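Local coordinates for protein DnaB intein (Synechocystis sp., PDB 1MI8) that is a mini-intein that probably excises itself from the replicative DNA helicase DnaB by protein splicing, joining the flanking extein sequences, at residues F30-I35 with L139-P144. The protein carries 4 engineered substitutions. Sequence-based numbering, arbitrary orientation.
Sequences FEIWAI and LTVPGP
Ala34 meets Pro144 with its single methyl: CB lies 3.6 Å from Pro144 CG, with Pro144 CB almost as near at 3.8 Å, so the methyl lies against the CB-CG edge of the pyrrolidine ring. The same ring reaches one residue further along the strand, where Pro144 CB comes to 3.7 Å from the backbone oxygen of Ile35; Ile35 sends its CB away from the proline, and its side chain packs on Met40. Two residues before Ala34, Ile32 touches Val141 methyl to methyl, CD1 to CG2 at 4.1 Å, the two side chains crossing at a slant. Ile32 bends at both torsions (chi1 51°, chi2 64°), putting CG1 between its own backbone N and carbonyl carbon and carrying CD1 over to the valine. Val141 offers the branch that stands opposite its backbone N, while CG1 takes the tighter place. Everything across this interface is apolar or van der Waals contact; a polar link runs through Asn146, whose side chain accepts a hydrogen bond from Ile35 N at OD1 and gives one to Pro144 O from ND2. Phe147 touches Ile32 and Leu139 from the following strand. Gly143, with positive phi (99°), turns the chain into Pro144. Strand 31-36 and the loop leaving strand 120-140 thus pack together in a buried contact of the all-beta splicing domain, the curled Hint fold characteristic of inteins.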
loop_
_atom_site.group_PDB
_atom_site.type_symbol
_atom_site.label_atom_id
_atom_site.label_comp_id
_atom_site.label_asym_id
_atom_site.label_seq_id
_atom_site.Cartn_x
_atom_site.Cartn_y
_atom_site.Cartn_z
ATOM N N PHE A 30 7.169 12.416 -30.494
ATOM C CA PHE A 30 6.147 11.465 -30.887
ATOM C C PHE A 30 5.002 11.736 -29.937
ATOM O O PHE A 30 5.195 12.234 -28.846
ATOM C CB PHE A 30 6.658 10.035 -30.773
ATOM C CG PHE A 30 7.262 9.713 -29.450
ATOM C CD1 PHE A 30 6.471 9.202 -28.419
ATOM C CD2 PHE A 30 8.618 9.950 -29.212
ATOM C CE1 PHE A 30 7.013 8.933 -27.152
ATOM C CE2 PHE A 30 9.181 9.681 -27.937
ATOM C CZ PHE A 30 8.358 9.171 -26.905
ATOM N N GLU A 31 3.795 11.435 -30.353
ATOM C CA GLU A 31 2.718 11.730 -29.457
ATOM C C GLU A 31 2.388 10.632 -28.481
ATOM O O GLU A 31 2.493 9.461 -28.794
ATOM C CB GLU A 31 1.478 12.078 -30.254
ATOM C CG GLU A 31 1.107 13.532 -30.064
ATOM C CD GLU A 31 1.092 14.240 -31.359
ATOM O OE1 GLU A 31 0.498 13.666 -32.296
ATOM O OE2 GLU A 31 1.664 15.355 -31.442
ATOM N N ILE A 32 1.997 11.029 -27.287
ATOM C CA ILE A 32 1.576 10.061 -26.287
ATOM C C ILE A 32 0.164 10.465 -25.863
ATOM O O ILE A 32 -0.376 11.416 -26.420
ATOM C CB ILE A 32 2.573 10.003 -25.096
ATOM C CG1 ILE A 32 2.895 11.394 -24.498
ATOM C CG2 ILE A 32 3.858 9.346 -25.590
ATOM C CD1 ILE A 32 1.686 12.162 -23.841
ATOM N N TRP A 33 -0.468 9.718 -24.968
ATOM C CA TRP A 33 -1.805 10.099 -24.473
ATOM C C TRP A 33 -1.667 10.771 -23.085
ATOM O O TRP A 33 -1.006 10.229 -22.203
ATOM C CB TRP A 33 -2.709 8.893 -24.364
ATOM C CG TRP A 33 -3.251 8.482 -25.682
ATOM C CD1 TRP A 33 -3.028 7.286 -26.352
ATOM C CD2 TRP A 33 -4.122 9.250 -26.523
ATOM N NE1 TRP A 33 -3.715 7.283 -27.543
ATOM C CE2 TRP A 33 -4.394 8.468 -27.672
ATOM C CE3 TRP A 33 -4.697 10.525 -26.419
ATOM C CZ2 TRP A 33 -5.220 8.917 -28.698
ATOM C CZ3 TRP A 33 -5.520 10.971 -27.442
ATOM C CH2 TRP A 33 -5.775 10.168 -28.565
ATOM N N ALA A 34 -2.225 11.985 -22.939
ATOM C CA ALA A 34 -2.176 12.726 -21.664
ATOM C C ALA A 34 -3.578 13.148 -21.279
ATOM O O ALA A 34 -4.453 13.242 -22.126
ATOM C CB ALA A 34 -1.306 13.956 -21.776
ATOM N N ILE A 35 -3.803 13.365 -19.998
ATOM C CA ILE A 35 -5.107 13.821 -19.569
ATOM C C ILE A 35 -4.972 15.350 -19.416
ATOM O O ILE A 35 -3.924 15.850 -18.983
ATOM C CB ILE A 35 -5.555 13.203 -18.176
ATOM C CG1 ILE A 35 -6.956 13.689 -17.848
ATOM C CG2 ILE A 35 -4.606 13.610 -17.034
ATOM C CD1 ILE A 35 -7.444 13.434 -16.443
ATOM N N LEU A 139 9.917 11.074 -18.875
ATOM C CA LEU A 139 9.946 11.741 -20.131
ATOM C C LEU A 139 9.323 13.051 -19.828
ATOM O O LEU A 139 8.703 13.209 -18.783
ATOM C CB LEU A 139 9.220 10.897 -21.194
ATOM C CG LEU A 139 7.790 10.389 -20.961
ATOM C CD1 LEU A 139 6.828 11.507 -21.215
ATOM C CD2 LEU A 139 7.486 9.238 -21.906
ATOM N N THR A 140 9.530 14.007 -20.721
ATOM C CA THR A 140 9.020 15.342 -20.528
ATOM C C THR A 140 7.891 15.556 -21.527
ATOM O O THR A 140 7.982 15.177 -22.706
ATOM C CB THR A 140 10.153 16.381 -20.753
ATOM O OG1 THR A 140 11.275 16.030 -19.945
ATOM C CG2 THR A 140 9.720 17.757 -20.345
ATOM N N VAL A 141 6.816 16.158 -21.051
ATOM C CA VAL A 141 5.663 16.408 -21.890
ATOM C C VAL A 141 5.103 17.812 -21.588
ATOM O O VAL A 141 4.287 18.012 -20.662
ATOM C CB VAL A 141 4.594 15.292 -21.700
ATOM C CG1 VAL A 141 4.298 15.135 -20.219
ATOM C CG2 VAL A 141 3.304 15.619 -22.466
ATOM N N PRO A 142 5.586 18.814 -22.362
ATOM C CA PRO A 142 5.201 20.231 -22.272
ATOM C C PRO A 142 3.679 20.426 -22.335
ATOM O O PRO A 142 3.006 19.895 -23.233
ATOM C CB PRO A 142 5.915 20.851 -23.471
ATOM C CG PRO A 142 7.265 20.113 -23.463
ATOM C CD PRO A 142 6.838 18.654 -23.139
ATOM N N GLY A 143 3.146 21.182 -21.383
ATOM C CA GLY A 143 1.721 21.438 -21.333
ATOM C C GLY A 143 0.976 20.562 -20.344
ATOM O O GLY A 143 0.761 20.965 -19.200
ATOM N N PRO A 144 0.527 19.359 -20.752
ATOM C CA PRO A 144 -0.190 18.567 -19.736
ATOM C C PRO A 144 0.694 17.857 -18.709
ATOM O O PRO A 144 0.226 17.495 -17.650
ATOM C CB PRO A 144 -1.062 17.600 -20.580
ATOM C CG PRO A 144 -0.207 17.355 -21.761
ATOM C CD PRO A 144 0.374 18.774 -22.095
#